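Local coordinates for probable quinone reductase Qor (NADPH:quinone reductase) (Zeta-crystallin homolog protein) (Mycobacterium tuberculosis, PDB 4RVU) that binds NADPH and probably catalyses the transfer of its electrons to quinones, at residues Arg239-Phe245 and Ser265-Pro271; Val224-Phe229 and Gly250-Val255; Glu121-Ala126 and Val301-Arg306. One frame throughout, in Å; residues are numbered along the deposited sequence.

Interaction 1: Arg239-Phe245 and Ser265-Pro271; sequences RGTLALF and SVYLTRP. With NDP (NADPH dihydro-nicotinamide-adenine-dinucleotide phosphate), chain E.
T241, L242 and A243 run parallel to Y267, L268 and T269, as the last two strands, within this chain, of the Rossmann-type parallel sheet. A beta-alpha-beta crossover through helix 258-262 joins the two strands. Four backbone bonds hold them, the shortest from L242 N to Y267 O at 2.8 Å. L242 and L268 lie side by side on one face, with L242 CB 4.0 Å from L268 CD1. T241, A243, Y267 and T269 take the other face, where A243 CB meets T269 CG2. The Y267 ring turns its edge to the carbonyls of R239 and G240; Y267 CE1 is 3.5 Å from R239 O. Two waters tie Y267 OH to R239 NE and NH2, and V140 O of the second subunit also bonds that hydroxyl. Y267, L268 and T269 continue the sheet into that subunit by antiparallel pairing. At the other end, R270 CG and CD both lie against L244 O, CG at 3.1 Å. The bend at chi2 (-58°) turns CD and the rest of the chain toward F245. R270 NH1 donates to P271 O. The nicotinamide amide of NADPH uses the same carbonyl, with NDP N7N 3.0 Å from P271 O.

Interaction 2: Val224-Phe229 and Gly250-Val255; sequences VGATTF and GPVPPV
The backbones of G225-A226 and G250-P251 meet at one bond, A226 N to G250 O at 2.9 Å, with the donor 36° out of the carbonyl plane. A226 CB sits beside the same oxygen and also reaches P251 O, at 3.4 Å. G225 has no side chain, and its positive phi suits a residue without one. V252 CG2 packs against the bare G225 CA at 3.5 Å. The two segments are loops that follow adjacent parallel strands, 217-222 and 240-244, of the Rossmann-type domain. The first leads into helix 229-234, with T228 at the N-cap position. G225 O takes bonds from both T228 N and F229 N at this turn. F229 holds CG anti to its own N (chi1 -174°), and its ring reaches across to the second loop. V252 CG1 lies over one face of that ring, 3.8 Å from the centroid and 20° off the normal, a CH-pi contact. The V255 side chain points back toward F229, and V255 CG2 touches F229 CE1 at 3.6 Å. V224, at the start of the first loop, touches the bound NADPH. On the other loop, V252 and V255 also pack on P257 of the second subunit.

Interaction 3: Glu121-Ala126 and Val301-Arg306; sequences EVAASA and VAVGGR
E121 OE1 and OE2 are both held by R306 in a side-on salt bridge. The shortest bond runs from R306 NE to E121 OE2, at 2.8 Å. R306 NH2 donates to E121 OE1 at 3.1 Å, and a weak third bond links R306 NE to E121 OE1. The carboxylate lies at the guanidinium edge, and both main bonds run almost within the guanidinium plane. The two flat groups are still turned 42° from each other. E121 OE1 is therefore met on its syn side but out of the carboxylate plane, and E121 OE2 is met from above that plane. The R306 chain is extended from CG to NE, with chi2 and chi3 both 175°, and this carries the charged group back to the helix. V303 CG1 lies over the centre of one guanidinium face.

Beside the salt bridge the contact is mostly apolar. V303 points at the helix, and V303 CG2 touches both E121 CB and S125 OG, 3.7 Å from the latter. V122 CG2 flanks the same methyl at 4.1 Å. V301 also points at the helix: V301 CG1 touches S125 CB at 3.7 Å, while V301 CG2 packs on A126 CB at 3.8 Å. The hydroxyl of S125 turns back to its own helix and donates to E121 O, which satisfies it beside the valines.

The axes of the two short segments lie 103° apart and approach to 8.9 Å. Helix 120-140 packs here on the mixed sheet to which strands 33-38, 67-74 and 90-93 of the GroES-like domain also belong. Strand 303-308 pairs in parallel with strand 327-331, whose V329 touches both S125 and V303 and whose L331 touches both E121 and R306. On another side of helix 120-140, A123 and A124 pack on C68 of strand 67-74.

Interactions 1 and 2 are neighbours in the Rossmann-type domain, with centres 13 Å apart. Their segments alternate along the chain: 224-229, 239-245, 250-255, 265-271. The segments of interaction 2 cover one face of the strands of interaction 1, where F229 meets L242 and L268, and V252 meets L244. Both contacts reach NADPH and the second subunit, so cofactor site and dimer interface share this part of the sheet. Interaction 3 lies across the chain's centre; its centre is about 29 and 28 Å from the centres of interactions 1 and 2. Its segments, 121-126 and 301-306, bracket them in sequence and join helix 120-140 to the mixed sheet. Y135 and V140, further along that helix, touch interaction 1.

Interaction 1: Arg239-Phe245 and Ser265-Pro271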
loop_
_atom_site.group_PDB
_atom_site.type_symbol
_atom_site.label_atom_id
_atom_site.label_comp_id
_atom_site.label_asym_id
_atom_site.label_seq_id
_atom_site.Cartn_x
_atom_site.Cartn_y
_atom_site.Cartn_z
ATOM N N ARG A 239 -0.355 0.571 -10.747
ATOM C CA ARG A 239 -0.833 -0.265 -9.649
ATOM C C ARG A 239 0.282 -1.097 -9.011
ATOM O O ARG A 239 0.018 -2.106 -8.349
ATOM C CB ARG A 239 -1.999 -1.153 -10.095
ATOM C CG ARG A 239 -3.295 -0.348 -10.377
ATOM C CD ARG A 239 -4.337 -1.218 -11.074
ATOM N NE ARG A 239 -4.672 -2.398 -10.279
ATOM C CZ ARG A 239 -5.336 -3.456 -10.743
ATOM N NH1 ARG A 239 -5.754 -3.490 -12.002
ATOM N NH2 ARG A 239 -5.590 -4.479 -9.943
ATOM N N GLY A 240 1.519 -0.644 -9.192
ATOM C CA GLY A 240 2.677 -1.339 -8.653
ATOM C C GLY A 240 2.814 -1.107 -7.159
ATOM O O GLY A 240 2.095 -0.299 -6.582
ATOM N N THR A 241 3.743 -1.813 -6.521
ATOM C CA THR A 241 3.884 -1.718 -5.064
ATOM C C THR A 241 5.240 -1.151 -4.682
ATOM O O THR A 241 6.272 -1.694 -5.073
ATOM C CB THR A 241 3.730 -3.098 -4.397
ATOM O OG1 THR A 241 2.384 -3.569 -4.555
ATOM C CG2 THR A 241 4.067 -3.018 -2.905
ATOM N N LEU A 242 5.235 -0.058 -3.929
ATOM C CA LEU A 242 6.462 0.471 -3.349
ATOM C C LEU A 242 6.581 -0.088 -1.937
ATOM O O LEU A 242 5.836 0.302 -1.037
ATOM C CB LEU A 242 6.430 2.002 -3.304
ATOM C CG LEU A 242 7.776 2.725 -3.420
ATOM C CD1 LEU A 242 7.602 4.234 -3.419
ATOM C CD2 LEU A 242 8.745 2.315 -2.314
ATOM N N ALA A 243 7.508 -1.020 -1.743
ATOM C CA ALA A 243 7.777 -1.525 -0.405
ATOM C C ALA A 243 8.966 -0.763 0.150
ATOM O O ALA A 243 10.126 -1.065 -0.173
ATOM C CB ALA A 243 8.042 -3.018 -0.426
ATOM N N LEU A 244 8.670 0.246 0.963
ATOM C CA LEU A 244 9.707 1.011 1.661
ATOM C C LEU A 244 10.005 0.296 2.970
ATOM O O LEU A 244 9.254 0.433 3.940
ATOM C CB LEU A 244 9.206 2.434 1.934
ATOM C CG LEU A 244 10.099 3.340 2.787
ATOM C CD1 LEU A 244 11.433 3.598 2.086
ATOM C CD2 LEU A 244 9.391 4.645 3.076
ATOM N N PHE A 245 11.084 -0.484 3.006
ATOM C CA PHE A 245 11.356 -1.322 4.173
ATOM C C PHE A 245 12.568 -0.865 4.994
ATOM O O PHE A 245 12.917 -1.487 5.994
ATOM C CB PHE A 245 11.495 -2.797 3.762
ATOM C CG PHE A 245 12.761 -3.104 2.990
ATOM C CD1 PHE A 245 12.835 -2.865 1.625
ATOM C CD2 PHE A 245 13.865 -3.637 3.636
ATOM C CE1 PHE A 245 14.001 -3.145 0.912
ATOM C CE2 PHE A 245 15.027 -3.922 2.937
ATOM C CZ PHE A 245 15.099 -3.691 1.573
ATOM N N SER A 265 -1.789 5.064 -9.394
ATOM C CA SER A 265 -2.646 4.372 -8.411
ATOM C C SER A 265 -1.868 3.233 -7.766
ATOM O O SER A 265 -2.301 2.072 -7.756
ATOM C CB SER A 265 -3.933 3.847 -9.053
ATOM O OG SER A 265 -4.748 4.913 -9.514
ATOM N N VAL A 266 -0.708 3.577 -7.228
ATOM C CA VAL A 266 0.197 2.566 -6.711
ATOM C C VAL A 266 -0.079 2.326 -5.239
ATOM O O VAL A 266 -0.859 3.050 -4.615
ATOM C CB VAL A 266 1.654 2.986 -6.899
ATOM C CG1 VAL A 266 1.898 3.351 -8.358
ATOM C CG2 VAL A 266 1.990 4.156 -5.992
ATOM N N TYR A 267 0.559 1.296 -4.695
ATOM C CA TYR A 267 0.470 1.006 -3.273
ATOM C C TYR A 267 1.768 1.417 -2.628
ATOM O O TYR A 267 2.848 1.179 -3.197
ATOM C CB TYR A 267 0.347 -0.494 -3.039
ATOM C CG TYR A 267 -0.877 -1.153 -3.608
ATOM C CD1 TYR A 267 -0.913 -1.560 -4.932
ATOM C CD2 TYR A 267 -1.988 -1.405 -2.809
ATOM C CE1 TYR A 267 -2.025 -2.182 -5.454
ATOM C CE2 TYR A 267 -3.113 -2.024 -3.327
ATOM C CZ TYR A 267 -3.114 -2.419 -4.648
ATOM O OH TYR A 267 -4.218 -3.051 -5.173
ATOM N N LEU A 268 1.668 2.002 -1.437
ATOM C CA LEU A 268 2.838 2.252 -0.597
ATOM C C LEU A 268 2.700 1.432 0.681
ATOM O O LEU A 268 1.654 1.436 1.334
ATOM C CB LEU A 268 2.972 3.749 -0.271
ATOM C CG LEU A 268 4.090 4.171 0.686
ATOM C CD1 LEU A 268 5.484 3.906 0.080
ATOM C CD2 LEU A 268 3.944 5.627 1.084
ATOM N N THR A 269 3.748 0.703 1.050
ATOM C CA THR A 269 3.689 0.001 2.320
ATOM C C THR A 269 5.030 0.130 3.017
ATOM O O THR A 269 6.066 0.171 2.358
ATOM C CB THR A 269 3.306 -1.479 2.129
ATOM O OG1 THR A 269 3.257 -2.127 3.411
ATOM C CG2 THR A 269 4.342 -2.187 1.247
ATOM N N ARG A 270 5.010 0.209 4.345
ATOM C CA ARG A 270 6.253 0.298 5.120
ATOM C C ARG A 270 6.253 -0.837 6.134
ATOM O O ARG A 270 5.830 -0.651 7.278
ATOM C CB ARG A 270 6.358 1.646 5.844
ATOM C CG ARG A 270 7.809 2.102 6.165
ATOM C CD ARG A 270 8.584 1.094 7.028
ATOM N NE ARG A 270 9.966 1.497 7.293
ATOM C CZ ARG A 270 10.856 0.748 7.942
ATOM N NH1 ARG A 270 10.529 -0.458 8.386
ATOM N NH2 ARG A 270 12.086 1.200 8.143
ATOM N N PRO A 271 6.747 -2.018 5.724
ATOM C CA PRO A 271 6.634 -3.180 6.605
ATOM C C PRO A 271 7.758 -3.277 7.635
ATOM O O PRO A 271 8.839 -2.682 7.481
ATOM C CB PRO A 271 6.737 -4.358 5.631
ATOM C CG PRO A 271 7.638 -3.838 4.529
ATOM C CD PRO A 271 7.247 -2.376 4.383
HETATM P PA NDP E . 22.883 -3.093 4.108
HETATM O O1A NDP E . 23.877 -4.214 4.220
HETATM O O2A NDP E . 21.986 -3.016 2.906
HETATM O O5B NDP E . 23.666 -1.697 4.255
HETATM C C5B NDP E . 23.027 -0.474 3.905
HETATM C C4B NDP E . 23.369 -0.166 2.457
HETATM O O4B NDP E . 22.541 0.877 1.941
HETATM C C3B NDP E . 24.795 0.335 2.318
HETATM O O3B NDP E . 25.719 -0.739 2.144
HETATM C C2B NDP E . 24.731 1.232 1.098
HETATM O O2B NDP E . 25.140 0.528 -0.067
HETATM C C1B NDP E . 23.270 1.639 0.980
HETATM N N9A NDP E . 23.193 3.089 1.274
HETATM C C8A NDP E . 22.753 4.039 0.434
HETATM N N7A NDP E . 22.831 5.265 1.002
HETATM C C5A NDP E . 23.343 5.108 2.234
HETATM C C6A NDP E . 23.691 5.996 3.366
HETATM N N6A NDP E . 23.498 7.331 3.284
HETATM N N1A NDP E . 24.205 5.428 4.477
HETATM C C2A NDP E . 24.399 4.101 4.564
HETATM N N3A NDP E . 24.108 3.238 3.578
HETATM C C4A NDP E . 23.585 3.670 2.408
HETATM O O3 NDP E . 21.984 -3.092 5.435
HETATM P PN NDP E . 21.023 -4.321 5.808
HETATM O O1N NDP E . 21.124 -5.363 4.726
HETATM O O2N NDP E . 21.283 -4.681 7.247
HETATM O O5D NDP E . 19.566 -3.652 5.722
HETATM C C5D NDP E . 19.106 -3.076 4.502
HETATM C C4D NDP E . 18.004 -2.069 4.794
HETATM O O4D NDP E . 16.794 -2.754 5.114
HETATM C C3D NDP E . 18.344 -1.218 6.000
HETATM O O3D NDP E . 17.884 0.109 5.749
HETATM C C2D NDP E . 17.546 -1.818 7.136
HETATM O O2D NDP E . 17.175 -0.804 8.072
HETATM C C1D NDP E . 16.336 -2.390 6.416
HETATM N N1N NDP E . 15.756 -3.573 7.053
HETATM C C2N NDP E . 14.438 -3.594 7.267
HETATM C C3N NDP E . 13.803 -4.680 7.848
HETATM C C7N NDP E . 12.320 -4.630 8.064
HETATM O O7N NDP E . 11.752 -5.610 8.514
HETATM N N7N NDP E . 11.664 -3.515 7.750
HETATM C C4N NDP E . 14.582 -5.907 8.259
HETATM C C5N NDP E . 16.002 -5.763 7.961
HETATM C C6N NDP E . 16.526 -4.618 7.372
HETATM P P2B NDP E . 25.489 1.318 -1.424
HETATM O O1X NDP E . 25.024 2.722 -1.162
HETATM O O2X NDP E . 26.978 1.181 -1.562
HETATM O O3X NDP E . 24.719 0.589 -2.486
HETATM O O HOH W 1 -4.897 -1.770 -7.491
HETATM O O HOH W 2 -3.710 -4.843 -7.661
#

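Interaction 2: Val224-Phe229 and Gly250-Val255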
loop_
_atom_site.group_PDB
_atom_site.type_symbol
_atom_site.label_atom_id
_atom_site.label_comp_id
_atom_site.label_asym_id
_atom_site.label_seq_id
_atom_site.Cartn_x
_atom_site.Cartn_y
_atom_site.Cartn_z
ATOM N N VAL A 224 16.600 2.151 1.348
ATOM C CA VAL A 224 17.512 3.288 1.429
ATOM C C VAL A 224 16.796 4.548 1.929
ATOM O O VAL A 224 17.361 5.342 2.687
ATOM C CB VAL A 224 18.167 3.530 0.058
ATOM C CG1 VAL A 224 18.960 4.831 0.053
ATOM C CG2 VAL A 224 19.064 2.343 -0.307
ATOM N N GLY A 225 15.544 4.728 1.519
ATOM C CA GLY A 225 14.742 5.793 2.094
ATOM C C GLY A 225 14.940 7.163 1.473
ATOM O O GLY A 225 14.626 7.367 0.303
ATOM N N ALA A 226 15.450 8.106 2.260
ATOM C CA ALA A 226 15.438 9.526 1.872
ATOM C C ALA A 226 15.962 9.840 0.469
ATOM O O ALA A 226 15.330 10.587 -0.275
ATOM C CB ALA A 226 16.159 10.369 2.918
ATOM N N THR A 227 17.102 9.268 0.095
ATOM C CA THR A 227 17.749 9.617 -1.179
ATOM C C THR A 227 17.213 8.888 -2.417
ATOM O O THR A 227 17.573 9.218 -3.551
ATOM C CB THR A 227 19.279 9.420 -1.109
ATOM O OG1 THR A 227 19.568 8.039 -0.868
ATOM C CG2 THR A 227 19.866 10.253 0.008
ATOM N N THR A 228 16.334 7.916 -2.206
ATOM C CA THR A 228 15.863 7.105 -3.314
ATOM C C THR A 228 14.341 7.093 -3.459
ATOM O O THR A 228 13.841 6.674 -4.497
ATOM C CB THR A 228 16.335 5.657 -3.174
ATOM O OG1 THR A 228 15.971 5.167 -1.876
ATOM C CG2 THR A 228 17.857 5.564 -3.344
ATOM N N PHE A 229 13.617 7.515 -2.423
ATOM C CA PHE A 229 12.156 7.373 -2.415
ATOM C C PHE A 229 11.467 7.999 -3.634
ATOM O O PHE A 229 10.650 7.344 -4.298
ATOM C CB PHE A 229 11.528 7.918 -1.127
ATOM C CG PHE A 229 10.053 7.659 -1.039
ATOM C CD1 PHE A 229 9.144 8.584 -1.539
ATOM C CD2 PHE A 229 9.572 6.473 -0.499
ATOM C CE1 PHE A 229 7.786 8.349 -1.483
ATOM C CE2 PHE A 229 8.201 6.227 -0.438
ATOM C CZ PHE A 229 7.309 7.176 -0.935
ATOM N N GLY A 250 18.528 7.823 5.586
ATOM C CA GLY A 250 17.744 8.774 6.358
ATOM C C GLY A 250 16.261 8.578 6.120
ATOM O O GLY A 250 15.863 7.935 5.149
ATOM N N PRO A 251 15.430 9.141 7.004
ATOM C CA PRO A 251 13.978 8.931 6.941
ATOM C C PRO A 251 13.328 9.591 5.723
ATOM O O PRO A 251 13.777 10.649 5.276
ATOM C CB PRO A 251 13.482 9.587 8.232
ATOM C CG PRO A 251 14.487 10.687 8.496
ATOM C CD PRO A 251 15.811 10.094 8.065
ATOM N N VAL A 252 12.286 8.951 5.191
ATOM C CA VAL A 252 11.496 9.503 4.095
ATOM C C VAL A 252 10.512 10.550 4.628
ATOM O O VAL A 252 9.731 10.263 5.540
ATOM C CB VAL A 252 10.707 8.394 3.361
ATOM C CG1 VAL A 252 9.828 8.991 2.281
ATOM C CG2 VAL A 252 11.666 7.371 2.761
ATOM N N PRO A 253 10.558 11.773 4.068
ATOM C CA PRO A 253 9.649 12.846 4.498
ATOM C C PRO A 253 8.193 12.472 4.205
ATOM O O PRO A 253 7.955 11.664 3.304
ATOM C CB PRO A 253 10.080 14.041 3.633
ATOM C CG PRO A 253 11.517 13.732 3.238
ATOM C CD PRO A 253 11.523 12.234 3.051
ATOM N N PRO A 254 7.241 13.034 4.968
ATOM C CA PRO A 254 5.806 12.779 4.781
ATOM C C PRO A 254 5.385 12.824 3.307
ATOM O O PRO A 254 5.776 13.736 2.573
ATOM C CB PRO A 254 5.164 13.906 5.584
ATOM C CG PRO A 254 6.110 14.097 6.740
ATOM C CD PRO A 254 7.496 13.884 6.148
ATOM N N VAL A 255 4.607 11.825 2.886
ATOM C CA VAL A 255 4.229 11.648 1.485
ATOM C C VAL A 255 2.781 12.059 1.238
ATOM O O VAL A 255 1.863 11.453 1.792
ATOM C CB VAL A 255 4.396 10.171 1.057
ATOM C CG1 VAL A 255 3.960 9.967 -0.383
ATOM C CG2 VAL A 255 5.858 9.702 1.260
#

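Interaction 3: Glu121-Ala126 and Val301-Arg306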
loop_
_atom_site.group_PDB
_atom_site.type_symbol
_atom_site.label_atom_id
_atom_site.label_comp_id
_atom_site.label_asym_id
_atom_site.label_seq_id
_atom_site.Cartn_x
_atom_site.Cartn_y
_atom_site.Cartn_z
ATOM N N GLU A 121 28.383 -18.852 11.129
ATOM C CA GLU A 121 28.599 -17.552 10.489
ATOM C C GLU A 121 27.597 -17.289 9.375
ATOM O O GLU A 121 27.048 -16.187 9.263
ATOM C CB GLU A 121 29.991 -17.479 9.861
ATOM C CG GLU A 121 31.123 -17.196 10.813
ATOM C CD GLU A 121 32.430 -17.046 10.061
ATOM O OE1 GLU A 121 32.514 -17.532 8.910
ATOM O OE2 GLU A 121 33.372 -16.455 10.623
ATOM N N VAL A 122 27.366 -18.294 8.532
ATOM C CA VAL A 122 26.374 -18.148 7.464
ATOM C C VAL A 122 24.968 -17.976 8.039
ATOM O O VAL A 122 24.213 -17.124 7.586
ATOM C CB VAL A 122 26.437 -19.322 6.465
ATOM C CG1 VAL A 122 25.246 -19.291 5.528
ATOM C CG2 VAL A 122 27.740 -19.241 5.657
ATOM N N ALA A 123 24.620 -18.758 9.056
ATOM C CA ALA A 123 23.311 -18.618 9.702
ATOM C C ALA A 123 23.079 -17.203 10.248
ATOM O O ALA A 123 21.989 -16.637 10.103
ATOM C CB ALA A 123 23.144 -19.660 10.812
ATOM N N ALA A 124 24.098 -16.619 10.870
ATOM C CA ALA A 124 23.967 -15.272 11.446
ATOM C C ALA A 124 24.093 -14.204 10.381
ATOM O O ALA A 124 23.849 -13.017 10.640
ATOM C CB ALA A 124 25.006 -15.045 12.550
ATOM N N SER A 125 24.484 -14.620 9.183
ATOM C CA SER A 125 24.476 -13.737 8.026
ATOM C C SER A 125 23.110 -13.764 7.356
ATOM O O SER A 125 22.718 -12.807 6.691
ATOM C CB SER A 125 25.523 -14.187 7.009
ATOM O OG SER A 125 26.835 -13.894 7.445
ATOM N N ALA A 126 22.391 -14.867 7.536
ATOM C CA ALA A 126 21.252 -15.185 6.674
ATOM C C ALA A 126 19.880 -14.949 7.286
ATOM O O ALA A 126 18.953 -14.563 6.574
ATOM C CB ALA A 126 21.352 -16.631 6.190
ATOM N N VAL A 301 24.221 -17.312 0.734
ATOM C CA VAL A 301 24.476 -16.174 1.609
ATOM C C VAL A 301 25.934 -16.168 2.007
ATOM O O VAL A 301 26.370 -17.014 2.788
ATOM C CB VAL A 301 23.601 -16.206 2.861
ATOM C CG1 VAL A 301 23.905 -14.994 3.748
ATOM C CG2 VAL A 301 22.119 -16.220 2.475
ATOM N N ALA A 302 26.695 -15.225 1.464
ATOM C CA ALA A 302 28.127 -15.154 1.754
ATOM C C ALA A 302 28.329 -14.374 3.043
ATOM O O ALA A 302 27.496 -13.545 3.410
ATOM C CB ALA A 302 28.866 -14.485 0.610
ATOM N N VAL A 303 29.423 -14.644 3.744
ATOM C CA VAL A 303 29.772 -13.814 4.893
ATOM C C VAL A 303 30.585 -12.638 4.367
ATOM O O VAL A 303 31.754 -12.803 4.009
ATOM C CB VAL A 303 30.591 -14.598 5.934
ATOM C CG1 VAL A 303 30.907 -13.711 7.136
ATOM C CG2 VAL A 303 29.826 -15.841 6.374
ATOM N N GLY A 304 29.974 -11.456 4.312
ATOM C CA GLY A 304 30.590 -10.307 3.651
ATOM C C GLY A 304 31.653 -9.577 4.456
ATOM O O GLY A 304 32.486 -8.858 3.904
ATOM N N GLY A 305 31.636 -9.754 5.768
ATOM C CA GLY A 305 32.651 -9.132 6.598
ATOM C C GLY A 305 32.583 -9.691 7.995
ATOM O O GLY A 305 31.514 -10.102 8.441
ATOM N N ARG A 306 33.721 -9.695 8.681
ATOM C CA ARG A 306 33.822 -10.249 10.027
ATOM C C ARG A 306 34.571 -9.281 10.931
ATOM O O ARG A 306 35.568 -8.686 10.518
ATOM C CB ARG A 306 34.606 -11.560 10.001
ATOM C CG ARG A 306 34.006 -12.648 9.159
ATOM C CD ARG A 306 34.938 -13.845 9.113
ATOM N NE ARG A 306 34.348 -14.969 8.397
ATOM C CZ ARG A 306 34.405 -15.123 7.076
ATOM N NH1 ARG A 306 35.021 -14.213 6.325
ATOM N NH2 ARG A 306 33.844 -16.182 6.500
#